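PDB 7CVW: catechol O-methyltransferase from Niastella koreensis, which transfers a methyl group from S-adenosyl-L-methionine to either hydroxyl of catechol-like compounds in a magnesium-dependent reaction, giving meta- and para-methylated products in equal proportion. Local coordinates for residues Ile39-Ser42 with Pro43-Lys47; Ala98-Asn101 with Ile102-Gly106; Thr115-Ala118 with Ile119-Leu122; Asp139-Lys142 with Pro143-Thr146. All coordinates share one frame; numbering follows the deposited sequence.

Interaction 1: Ile39-Ser42 with Pro43-Lys47. With SAH (S-adenosyl-L-homocysteine), chain E.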
loop_
_atom_site.group_PDB
_atom_site.type_symbol
_atom_site.label_atom_id
_atom_site.label_comp_id
_atom_site.label_asym_id
_atom_site.label_seq_id
_atom_site.Cartn_x
_atom_site.Cartn_y
_atom_site.Cartn_z
ATOM N N ILE A 39 -13.008 -7.833 -15.066
ATOM C CA ILE A 39 -11.896 -6.878 -14.798
ATOM C C ILE A 39 -12.026 -6.226 -13.420
ATOM O O ILE A 39 -11.410 -5.168 -13.224
ATOM C CB ILE A 39 -11.789 -5.854 -15.935
ATOM C CG1 ILE A 39 -13.027 -4.967 -16.097
ATOM C CG2 ILE A 39 -11.432 -6.581 -17.231
ATOM C CD1 ILE A 39 -12.909 -3.870 -17.139
ATOM N N SER A 40 -12.756 -6.829 -12.487
ATOM C CA SER A 40 -12.785 -6.345 -11.080
ATOM C C SER A 40 -11.381 -6.365 -10.506
ATOM O O SER A 40 -10.555 -7.185 -10.942
ATOM C CB SER A 40 -13.641 -7.189 -10.166
ATOM O OG SER A 40 -14.972 -7.352 -10.652
ATOM N N VAL A 41 -11.142 -5.572 -9.474
ATOM C CA VAL A 41 -9.917 -5.799 -8.654
ATOM C C VAL A 41 -9.923 -7.250 -8.136
ATOM O O VAL A 41 -10.984 -7.889 -8.006
ATOM C CB VAL A 41 -9.752 -4.810 -7.491
ATOM C CG1 VAL A 41 -9.550 -3.399 -8.029
ATOM C CG2 VAL A 41 -10.903 -4.878 -6.487
ATOM N N SER A 42 -8.739 -7.769 -7.845
ATOM C CA SER A 42 -8.605 -9.125 -7.261
ATOM C C SER A 42 -9.056 -9.080 -5.808
ATOM O O SER A 42 -9.134 -8.002 -5.202
ATOM C CB SER A 42 -7.179 -9.583 -7.353
ATOM O OG SER A 42 -6.361 -8.810 -6.474
ATOM N N PRO A 43 -9.373 -10.231 -5.193
ATOM C CA PRO A 43 -9.696 -10.270 -3.770
ATOM C C PRO A 43 -8.647 -9.568 -2.893
ATOM O O PRO A 43 -8.988 -8.785 -2.024
ATOM C CB PRO A 43 -9.792 -11.786 -3.485
ATOM C CG PRO A 43 -10.261 -12.352 -4.809
ATOM C CD PRO A 43 -9.494 -11.550 -5.835
ATOM N N ASN A 44 -7.360 -9.827 -3.154
ATOM C CA ASN A 44 -6.313 -9.260 -2.273
ATOM C C ASN A 44 -6.192 -7.761 -2.535
ATOM O O ASN A 44 -5.829 -7.034 -1.604
ATOM C CB ASN A 44 -4.979 -9.969 -2.447
ATOM C CG ASN A 44 -4.971 -11.395 -1.928
ATOM O OD1 ASN A 44 -5.657 -11.698 -0.950
ATOM N ND2 ASN A 44 -4.183 -12.226 -2.590
ATOM N N GLN A 45 -6.419 -7.303 -3.773
ATOM C CA GLN A 45 -6.454 -5.852 -4.060
ATOM C C GLN A 45 -7.660 -5.216 -3.357
ATOM O O GLN A 45 -7.536 -4.077 -2.836
ATOM C CB GLN A 45 -6.482 -5.585 -5.560
ATOM C CG GLN A 45 -5.194 -5.961 -6.244
ATOM C CD GLN A 45 -5.306 -5.948 -7.742
ATOM O OE1 GLN A 45 -6.375 -5.680 -8.293
ATOM N NE2 GLN A 45 -4.223 -6.336 -8.410
ATOM N N GLY A 46 -8.801 -5.918 -3.333
ATOM C CA GLY A 46 -9.992 -5.461 -2.601
ATOM C C GLY A 46 -9.683 -5.259 -1.135
ATOM O O GLY A 46 -10.001 -4.199 -0.597
ATOM N N LYS A 47 -9.024 -6.234 -0.509
ATOM C CA LYS A 47 -8.653 -6.114 0.917
ATOM C C LYS A 47 -7.698 -4.928 1.102
ATOM O O LYS A 47 -7.857 -4.187 2.065
ATOM C CB LYS A 47 -8.026 -7.428 1.383
ATOM C CG LYS A 47 -7.678 -7.488 2.863
ATOM C CD LYS A 47 -8.884 -7.420 3.788
ATOM C CE LYS A 47 -8.533 -7.701 5.244
ATOM N NZ LYS A 47 -8.257 -9.140 5.462
HETATM N N SAH E . -13.558 -0.666 -9.983
HETATM C CA SAH E . -14.224 -1.844 -10.573
HETATM C CB SAH E . -13.805 -2.028 -12.039
HETATM C CG SAH E . -14.122 -0.869 -12.925
HETATM S SD SAH E . -13.935 -1.494 -14.644
HETATM C C SAH E . -13.815 -3.051 -9.726
HETATM O O SAH E . -14.660 -3.790 -9.370
HETATM O OXT SAH E . -12.656 -3.156 -9.511
HETATM C "C5'" SAH E . -14.133 0.060 -15.570
HETATM C "C4'" SAH E . -15.546 0.571 -15.500
HETATM O "O4'" SAH E . -15.512 1.926 -15.965
HETATM C "C3'" SAH E . -16.583 -0.146 -16.393
HETATM O "O3'" SAH E . -17.729 -0.557 -15.671
HETATM C "C2'" SAH E . -16.949 0.900 -17.448
HETATM O "O2'" SAH E . -18.265 0.800 -17.919
HETATM C "C1'" SAH E . -16.698 2.172 -16.662
HETATM N N9 SAH E . -16.530 3.361 -17.466
HETATM C C8 SAH E . -16.054 3.455 -18.740
HETATM N N7 SAH E . -16.063 4.674 -19.202
HETATM C C5 SAH E . -16.578 5.435 -18.172
HETATM C C6 SAH E . -16.832 6.813 -18.032
HETATM N N6 SAH E . -16.622 7.695 -18.987
HETATM N N1 SAH E . -17.355 7.230 -16.877
HETATM C C2 SAH E . -17.580 6.331 -15.919
HETATM N N3 SAH E . -17.399 5.022 -15.945
HETATM C C4 SAH E . -16.865 4.630 -17.095
#
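S42 and Q45 hold each other by exchanged bonds, each using a side-chain oxygen to accept the other's backbone N-H. Q45 N donates to S42 OG over 3.1 Å. In return the extended side chain of Q45 runs back toward the loop and its OE1 accepts from S42 N at 3.2 Å, a nearly straight bond (167° at the hydrogen) that reaches OE1 from above the carbonyl plane. S42 OG can face the helix because it stands between its own backbone N and carbonyl carbon (chi1 69°). There it also rests against Q45 CG, 3.1 Å away. This is a capping box: S42 is the N-cap of helix 43-55, and P43 opens the first turn. The first regular helical bond, G46 N to S42 O at 2.8 Å, closes the turn nearly along the C=O axis. V41 lies across the Q45 side chain, its CB 3.6 Å from Q45 OE1, while its CG2 approaches G46 N. On the ligand side, V41 N donates to the carboxylate oxygen OXT of SAH at 2.9 Å. V41 thus touches the cap with its side chain and SAH with its backbone. I39 CD1 comes within 3.6 Å of the SAH sulfur SD. Y70 of helix 70-76 covers S40, V41 and P43, and N44 ND2 turns to D10 of helix 4-17.

Interaction 2: Ala98-Asn101 with Ile102-Gly106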
loop_
_atom_site.group_PDB
_atom_site.type_symbol
_atom_site.label_atom_id
_atom_site.label_comp_id
_atom_site.label_asym_id
_atom_site.label_seq_id
_atom_site.Cartn_x
_atom_site.Cartn_y
_atom_site.Cartn_z
ATOM N N ALA A 98 -24.505 -3.521 -10.661
ATOM C CA ALA A 98 -23.863 -3.077 -9.418
ATOM C C ALA A 98 -24.948 -2.787 -8.369
ATOM O O ALA A 98 -24.739 -3.088 -7.175
ATOM C CB ALA A 98 -22.994 -1.885 -9.687
ATOM N N GLN A 99 -26.066 -2.165 -8.756
ATOM C CA GLN A 99 -27.083 -1.778 -7.750
ATOM C C GLN A 99 -27.635 -3.043 -7.077
ATOM O O GLN A 99 -27.755 -3.053 -5.843
ATOM C CB GLN A 99 -28.217 -0.984 -8.376
ATOM C CG GLN A 99 -29.231 -0.539 -7.336
ATOM C CD GLN A 99 -28.684 0.564 -6.463
ATOM O OE1 GLN A 99 -28.313 1.621 -6.967
ATOM N NE2 GLN A 99 -28.565 0.307 -5.165
ATOM N N LYS A 100 -27.904 -4.088 -7.852
ATOM C CA LYS A 100 -28.405 -5.374 -7.305
ATOM C C LYS A 100 -27.357 -5.943 -6.343
ATOM O O LYS A 100 -27.720 -6.472 -5.274
ATOM C CB LYS A 100 -28.699 -6.369 -8.425
ATOM C CG LYS A 100 -29.334 -7.676 -7.968
ATOM C CD LYS A 100 -29.794 -8.544 -9.125
ATOM C CE LYS A 100 -29.588 -10.020 -8.865
ATOM N NZ LYS A 100 -30.653 -10.842 -9.489
ATOM N N ASN A 101 -26.079 -5.859 -6.707
ATOM C CA ASN A 101 -24.982 -6.455 -5.910
ATOM C C ASN A 101 -24.797 -5.676 -4.600
ATOM O O ASN A 101 -24.536 -6.289 -3.535
ATOM C CB ASN A 101 -23.707 -6.519 -6.744
ATOM C CG ASN A 101 -23.802 -7.455 -7.930
ATOM O OD1 ASN A 101 -24.617 -8.384 -7.947
ATOM N ND2 ASN A 101 -22.918 -7.270 -8.896
ATOM N N ILE A 102 -24.917 -4.353 -4.665
ATOM C CA ILE A 102 -24.846 -3.451 -3.475
ATOM C C ILE A 102 -26.043 -3.745 -2.549
ATOM O O ILE A 102 -25.881 -3.796 -1.326
ATOM C CB ILE A 102 -24.834 -1.990 -3.969
ATOM C CG1 ILE A 102 -23.471 -1.590 -4.552
ATOM C CG2 ILE A 102 -25.348 -1.021 -2.901
ATOM C CD1 ILE A 102 -22.293 -1.777 -3.661
ATOM N N ASP A 103 -27.213 -3.974 -3.127
ATOM C CA ASP A 103 -28.443 -4.276 -2.357
ATOM C C ASP A 103 -28.225 -5.607 -1.632
ATOM O O ASP A 103 -28.553 -5.697 -0.430
ATOM C CB ASP A 103 -29.664 -4.290 -3.276
ATOM C CG ASP A 103 -30.073 -2.950 -3.875
ATOM O OD1 ASP A 103 -29.549 -1.914 -3.451
ATOM O OD2 ASP A 103 -30.927 -2.967 -4.789
ATOM N N ARG A 104 -27.677 -6.610 -2.325
ATOM C CA ARG A 104 -27.431 -7.951 -1.748
ATOM C C ARG A 104 -26.474 -7.787 -0.565
ATOM O O ARG A 104 -26.646 -8.496 0.448
ATOM C CB ARG A 104 -26.827 -8.904 -2.783
ATOM C CG ARG A 104 -26.692 -10.336 -2.284
ATOM C CD ARG A 104 -26.019 -11.247 -3.272
ATOM N NE ARG A 104 -26.861 -11.409 -4.439
ATOM C CZ ARG A 104 -26.687 -10.813 -5.627
ATOM N NH1 ARG A 104 -25.654 -10.021 -5.864
ATOM N NH2 ARG A 104 -27.545 -11.036 -6.605
ATOM N N ALA A 105 -25.483 -6.901 -0.683
ATOM C CA ALA A 105 -24.465 -6.674 0.372
ATOM C C ALA A 105 -25.054 -5.831 1.522
ATOM O O ALA A 105 -24.325 -5.586 2.514
ATOM C CB ALA A 105 -23.239 -6.030 -0.211
ATOM N N GLY A 106 -26.302 -5.369 1.429
ATOM C CA GLY A 106 -26.912 -4.526 2.473
ATOM C C GLY A 106 -26.356 -3.123 2.500
ATOM O O GLY A 106 -26.402 -2.492 3.563
HETATM O O HOH W 1 -23.620 -8.907 -4.069
#
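The last turns of helix 92-104 run through A98-R104 with regular i to i+4 bonds, from I102 N to A98 O (2.8 Å) through to A105 N to N101 O (3.1 Å), before the backbone leaves the helix at G106. Two side-chain pairs add to this. Q99 NE2 donates to D103 OD1 at 3.0 Å, with the oxygen close to the amide plane of Q99. The carboxylate is met on its syn side but 34° out of its own plane. A bend at chi2 (72°) in Q99 brings the amide back to D103, whose OD1 also accepts from T108 OG1 beyond the helix. The second pair is N101 with R104, lying side by side: R104 NH1 gives a 2.8 Å bond to N101 OD1, which sits at the edge of the guanidinium. This helix is the crossover of the beta-alpha-beta unit formed by strand 84-89, helix 92-104 and strand 111-115 in the Rossmann-like methyltransferase fold. It ends in a Schellman motif, where G106 takes a positive phi of 72° and its N bonds back to D103 O. A water joins R104 NH1 to N101 O, accepting from the first and donating to the second. The aliphatic part of K100 crosses the arginine, with CE 3.2 Å from R104 NH2; the like charges of K100 NZ and R104 NH2 stand 4.2 Å apart, unbonded. N101 ND2 is held by A68 O and S30 OG, and I102 packs inward on V111 and on T72 and I73 of helix 70-76.

Interaction 3: Thr115-Ala118 with Ile119-Leu122. With SAH (S-adenosyl-L-homocysteine), chain E.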
loop_
_atom_site.group_PDB
_atom_site.type_symbol
_atom_site.label_atom_id
_atom_site.label_comp_id
_atom_site.label_asym_id
_atom_site.label_seq_id
_atom_site.Cartn_x
_atom_site.Cartn_y
_atom_site.Cartn_z
ATOM N N THR A 115 -25.205 7.175 -12.710
ATOM C CA THR A 115 -25.095 6.551 -14.050
ATOM C C THR A 115 -24.834 7.641 -15.091
ATOM O O THR A 115 -25.760 8.297 -15.546
ATOM C CB THR A 115 -26.340 5.734 -14.400
ATOM O OG1 THR A 115 -26.589 4.819 -13.318
ATOM C CG2 THR A 115 -26.169 5.013 -15.721
ATOM N N GLY A 116 -23.590 7.777 -15.511
ATOM C CA GLY A 116 -23.206 8.698 -16.582
ATOM C C GLY A 116 -21.711 8.786 -16.695
ATOM O O GLY A 116 -21.035 8.051 -15.965
ATOM N N LYS A 117 -21.227 9.613 -17.614
ATOM C CA LYS A 117 -19.767 9.779 -17.819
ATOM C C LYS A 117 -19.155 10.486 -16.614
ATOM O O LYS A 117 -19.653 11.561 -16.167
ATOM C CB LYS A 117 -19.481 10.536 -19.114
ATOM C CG LYS A 117 -19.842 9.766 -20.365
ATOM C CD LYS A 117 -19.363 10.411 -21.616
ATOM C CE LYS A 117 -19.595 9.504 -22.808
ATOM N NZ LYS A 117 -18.954 10.039 -24.030
ATOM N N ALA A 118 -18.030 9.983 -16.119
ATOM C CA ALA A 118 -17.348 10.644 -14.994
ATOM C C ALA A 118 -17.001 12.089 -15.362
ATOM O O ALA A 118 -17.089 12.932 -14.473
ATOM C CB ALA A 118 -16.129 9.861 -14.598
ATOM N N ILE A 119 -16.623 12.394 -16.605
ATOM C CA ILE A 119 -16.193 13.787 -16.935
ATOM C C ILE A 119 -17.410 14.731 -16.875
ATOM O O ILE A 119 -17.212 15.927 -16.700
ATOM C CB ILE A 119 -15.434 13.832 -18.277
ATOM C CG1 ILE A 119 -14.446 15.005 -18.305
ATOM C CG2 ILE A 119 -16.389 13.867 -19.446
ATOM C CD1 ILE A 119 -13.256 14.800 -17.434
ATOM N N ASP A 120 -18.633 14.216 -17.000
ATOM C CA ASP A 120 -19.882 15.008 -16.884
ATOM C C ASP A 120 -20.267 15.110 -15.401
ATOM O O ASP A 120 -20.780 16.162 -14.972
ATOM C CB ASP A 120 -21.022 14.375 -17.686
ATOM C CG ASP A 120 -20.866 14.407 -19.203
ATOM O OD1 ASP A 120 -20.172 15.310 -19.691
ATOM O OD2 ASP A 120 -21.445 13.527 -19.884
ATOM N N ILE A 121 -20.082 14.042 -14.635
ATOM C CA ILE A 121 -20.564 14.003 -13.222
ATOM C C ILE A 121 -19.589 14.709 -12.271
ATOM O O ILE A 121 -20.040 15.297 -11.279
ATOM C CB ILE A 121 -20.916 12.563 -12.805
ATOM C CG1 ILE A 121 -22.095 12.039 -13.629
ATOM C CG2 ILE A 121 -21.210 12.494 -11.307
ATOM C CD1 ILE A 121 -22.263 10.529 -13.521
ATOM N N LEU A 122 -18.291 14.633 -12.507
ATOM C CA LEU A 122 -17.299 15.271 -11.611
ATOM C C LEU A 122 -17.634 16.752 -11.433
ATOM O O LEU A 122 -17.656 17.219 -10.283
ATOM C CB LEU A 122 -15.889 15.006 -12.153
ATOM C CG LEU A 122 -15.386 13.589 -11.856
ATOM C CD1 LEU A 122 -14.207 13.205 -12.732
ATOM C CD2 LEU A 122 -15.045 13.401 -10.381
HETATM N N SAH E . -13.558 -0.666 -9.983
HETATM C CA SAH E . -14.224 -1.844 -10.573
HETATM C CB SAH E . -13.805 -2.028 -12.039
HETATM C CG SAH E . -14.122 -0.869 -12.925
HETATM S SD SAH E . -13.935 -1.494 -14.644
HETATM C C SAH E . -13.815 -3.051 -9.726
HETATM O O SAH E . -14.660 -3.790 -9.370
HETATM O OXT SAH E . -12.656 -3.156 -9.511
HETATM C "C5'" SAH E . -14.133 0.060 -15.570
HETATM C "C4'" SAH E . -15.546 0.571 -15.500
HETATM O "O4'" SAH E . -15.512 1.926 -15.965
HETATM C "C3'" SAH E . -16.583 -0.146 -16.393
HETATM O "O3'" SAH E . -17.729 -0.557 -15.671
HETATM C "C2'" SAH E . -16.949 0.900 -17.448
HETATM O "O2'" SAH E . -18.265 0.800 -17.919
HETATM C "C1'" SAH E . -16.698 2.172 -16.662
HETATM N N9 SAH E . -16.530 3.361 -17.466
HETATM C C8 SAH E . -16.054 3.455 -18.740
HETATM N N7 SAH E . -16.063 4.674 -19.202
HETATM C C5 SAH E . -16.578 5.435 -18.172
HETATM C C6 SAH E . -16.832 6.813 -18.032
HETATM N N6 SAH E . -16.622 7.695 -18.987
HETATM N N1 SAH E . -17.355 7.230 -16.877
HETATM C C2 SAH E . -17.580 6.331 -15.919
HETATM N N3 SAH E . -17.399 5.022 -15.945
HETATM C C4 SAH E . -16.865 4.630 -17.095
HETATM O O HOH W 2 -23.021 11.559 -18.834
#
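The start of helix 118-128, a short loop after strand 111-115, forms one wall of the adenine end of the SAH pocket. K117 occupies the N-cap position, and its carbonyl oxygen accepts twice. D120 N reaches K117 O at 3.0 Å from above the carbonyl plane, whereas I121 N comes in nearly in line with the C=O bond at 2.9 Å. The next helical bond, L122 N to A118 O, is straighter (164° at the hydrogen). L122 also lies against that oxygen with its branch point, CG 3.2 Å from A118 O. I121 reaches back instead: with CG1 beside the backbone N and chi2 extended at 165°, its CD1 lies 3.6 Å from G116 N, so the isoleucine tip packs on the glycine backbone. K117 and D120 point the same way, side by side. Their charged ends stay apart, and D120 OD2 touches K117 at CB. A bridging water completes this pair, accepting from K117 N and donating to D120 OD2 at 2.7 Å. The neighbouring N-H, that of A118, points into the pocket and donates to SAH N1 over 2.9 Å, a direct backbone reading of the adenine edge. Y148 packs on both A118 and L122, W151 on I119 and L122, and the backbone of G116 is hydrogen-bonded to E89, which itself binds SAH. A backbone N-H at the start of the helix that follows a parallel strand, bonded to N1 of the adenine, is a familiar feature of adenine recognition in class I SAM-dependent methyltransferases.

Interaction 4: Asp139-Lys142 with Pro143-Thr146. With MG (magnesium ion), chain C; SAH (S-adenosyl-L-homocysteine), chain E.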
loop_
_atom_site.group_PDB
_atom_site.type_symbol
_atom_site.label_atom_id
_atom_site.label_comp_id
_atom_site.label_asym_id
_atom_site.label_seq_id
_atom_site.Cartn_x
_atom_site.Cartn_y
_atom_site.Cartn_z
ATOM N N ASP A 139 -10.812 4.432 -11.467
ATOM C CA ASP A 139 -10.754 3.098 -12.109
ATOM C C ASP A 139 -11.776 3.006 -13.233
ATOM O O ASP A 139 -12.333 1.940 -13.429
ATOM C CB ASP A 139 -10.930 1.989 -11.077
ATOM C CG ASP A 139 -10.464 0.657 -11.627
ATOM O OD1 ASP A 139 -9.564 0.689 -12.541
ATOM O OD2 ASP A 139 -11.004 -0.406 -11.145
ATOM N N ALA A 140 -11.934 4.074 -14.006
ATOM C CA ALA A 140 -12.947 4.028 -15.082
ATOM C C ALA A 140 -12.241 3.856 -16.429
ATOM O O ALA A 140 -11.416 3.017 -16.518
ATOM C CB ALA A 140 -13.768 5.296 -15.051
ATOM N N ASP A 141 -12.678 4.594 -17.447
ATOM C CA ASP A 141 -11.936 4.573 -18.726
ATOM C C ASP A 141 -10.547 5.163 -18.495
ATOM O O ASP A 141 -10.377 5.967 -17.556
ATOM C CB ASP A 141 -12.737 5.263 -19.828
ATOM C CG ASP A 141 -13.270 6.647 -19.480
ATOM O OD1 ASP A 141 -13.427 6.950 -18.286
ATOM O OD2 ASP A 141 -13.521 7.427 -20.420
ATOM N N LYS A 142 -9.588 4.741 -19.315
ATOM C CA LYS A 142 -8.158 4.989 -19.020
ATOM C C LYS A 142 -7.632 6.269 -19.662
ATOM O O LYS A 142 -6.869 7.000 -19.036
ATOM C CB LYS A 142 -7.357 3.731 -19.360
ATOM C CG LYS A 142 -7.948 2.445 -18.791
ATOM C CD LYS A 142 -8.170 2.500 -17.268
ATOM C CE LYS A 142 -8.728 1.207 -16.697
ATOM N NZ LYS A 142 -9.416 1.398 -15.392
ATOM N N PRO A 143 -7.957 6.602 -20.931
ATOM C CA PRO A 143 -7.416 7.818 -21.535
ATOM C C PRO A 143 -7.546 9.091 -20.711
ATOM O O PRO A 143 -6.595 9.886 -20.699
ATOM C CB PRO A 143 -8.152 7.881 -22.879
ATOM C CG PRO A 143 -8.346 6.446 -23.197
ATOM C CD PRO A 143 -8.759 5.815 -21.878
ATOM N N PRO A 144 -8.691 9.380 -20.056
ATOM C CA PRO A 144 -8.861 10.622 -19.289
ATOM C C PRO A 144 -8.421 10.584 -17.816
ATOM O O PRO A 144 -8.746 11.489 -17.070
ATOM C CB PRO A 144 -10.363 10.904 -19.357
ATOM C CG PRO A 144 -11.012 9.590 -19.626
ATOM C CD PRO A 144 -9.951 8.632 -20.117
ATOM N N TYR A 145 -7.685 9.568 -17.406
ATOM C CA TYR A 145 -7.206 9.500 -15.998
ATOM C C TYR A 145 -6.573 10.835 -15.606
ATOM O O TYR A 145 -6.796 11.320 -14.505
ATOM C CB TYR A 145 -6.153 8.421 -15.813
ATOM C CG TYR A 145 -6.631 7.105 -15.274
ATOM C CD1 TYR A 145 -7.871 6.587 -15.606
ATOM C CD2 TYR A 145 -5.768 6.315 -14.527
ATOM C CE1 TYR A 145 -8.288 5.359 -15.120
ATOM C CE2 TYR A 145 -6.160 5.078 -14.056
ATOM C CZ TYR A 145 -7.418 4.584 -14.370
ATOM O OH TYR A 145 -7.817 3.353 -13.935
ATOM N N THR A 146 -5.778 11.435 -16.488
ATOM C CA THR A 146 -5.097 12.726 -16.198
ATOM C C THR A 146 -6.127 13.769 -15.765
ATOM O O THR A 146 -5.905 14.424 -14.764
ATOM C CB THR A 146 -4.259 13.164 -17.405
ATOM O OG1 THR A 146 -3.247 12.183 -17.653
ATOM C CG2 THR A 146 -3.612 14.507 -17.181
HETATM MG MG MG C . -9.209 -1.662 -12.659
HETATM N N SAH E . -13.558 -0.666 -9.983
HETATM C CA SAH E . -14.224 -1.844 -10.573
HETATM C CB SAH E . -13.805 -2.028 -12.039
HETATM C CG SAH E . -14.122 -0.869 -12.925
HETATM S SD SAH E . -13.935 -1.494 -14.644
HETATM C C SAH E . -13.815 -3.051 -9.726
HETATM O O SAH E . -14.660 -3.790 -9.370
HETATM O OXT SAH E . -12.656 -3.156 -9.511
HETATM C "C5'" SAH E . -14.133 0.060 -15.570
HETATM C "C4'" SAH E . -15.546 0.571 -15.500
HETATM O "O4'" SAH E . -15.512 1.926 -15.965
HETATM C "C3'" SAH E . -16.583 -0.146 -16.393
HETATM O "O3'" SAH E . -17.729 -0.557 -15.671
HETATM C "C2'" SAH E . -16.949 0.900 -17.448
HETATM O "O2'" SAH E . -18.265 0.800 -17.919
HETATM C "C1'" SAH E . -16.698 2.172 -16.662
HETATM N N9 SAH E . -16.530 3.361 -17.466
HETATM C C8 SAH E . -16.054 3.455 -18.740
HETATM N N7 SAH E . -16.063 4.674 -19.202
HETATM C C5 SAH E . -16.578 5.435 -18.172
HETATM C C6 SAH E . -16.832 6.813 -18.032
HETATM N N6 SAH E . -16.622 7.695 -18.987
HETATM N N1 SAH E . -17.355 7.230 -16.877
HETATM C C2 SAH E . -17.580 6.331 -15.919
HETATM N N3 SAH E . -17.399 5.022 -15.945
HETATM C C4 SAH E . -16.865 4.630 -17.095
HETATM O O HOH W 3 -10.621 -1.279 -14.687
HETATM O O HOH W 4 -10.452 -3.356 -11.533
#
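K142 NZ bonds to Y145 OH beside the magnesium site, in the loop that follows strand 133-138 of the Rossmann-like methyltransferase fold. K142-Y145 is a type I beta turn leading into helix 145-154, with Y145 N donating to K142 O. Among the metal bonds, D139 OD1 lies 2.4 Å from the magnesium ion; two waters, D165 and N166 also bind it. D139 OD2 stands further off, 2.7 Å from the magnesium, so the carboxylate approaches asymmetrically, and this same OD2 accepts from the amino group of SAH. Of the charged and polar contacts, K142 NZ gathers most: five acceptors surround it and must share its three protons. They are A140 O, in whose carbonyl plane NZ lies at 2.8 Å, Y145 OH at 2.9 Å, N166 OD1, a metal-bound water, and D139 OD1, a salt bridge whose hydrogen bond is weak. A bend at chi2 (-55°) carries the lysine chain alongside the tyrosine. Y145 OH is also hydrogen-bonded to the backbone O of D165, a metal ligand, and so links that residue to K142 in the second shell. D141 OD1 bonds to Y148 OH. Apolar and van der Waals contacts fill the rest: K142 CD lies 3.6 Å from Y145 CE1, D141 O sits at the tyrosine ring's edge, and A140 CB lies against the adenine. D141 crosses P144 at about a right angle, its OD2 approaching P144 CG at 3.4 Å.

Interactions 1, 3 and 4 each touch the same SAH molecule: 39-47 at its carboxylate and sulfur, 115-122 at the adenine N1, and 139-146 at its amino group and along the nucleoside. Interactions 3 and 4 are neighbours, their centres 12 Å apart, and Y148 of helix 145-154 reaches both. Interactions 1 and 4 lie on opposite sides of the chain's centre, yet their nearest atoms are only about 5 Å apart; the V41 side chain is about 5 Å from the magnesium ion that D139 binds. Interaction 2 stands apart at the end of its helix, about 17 Å between centres from interaction 1, without contacting SAH.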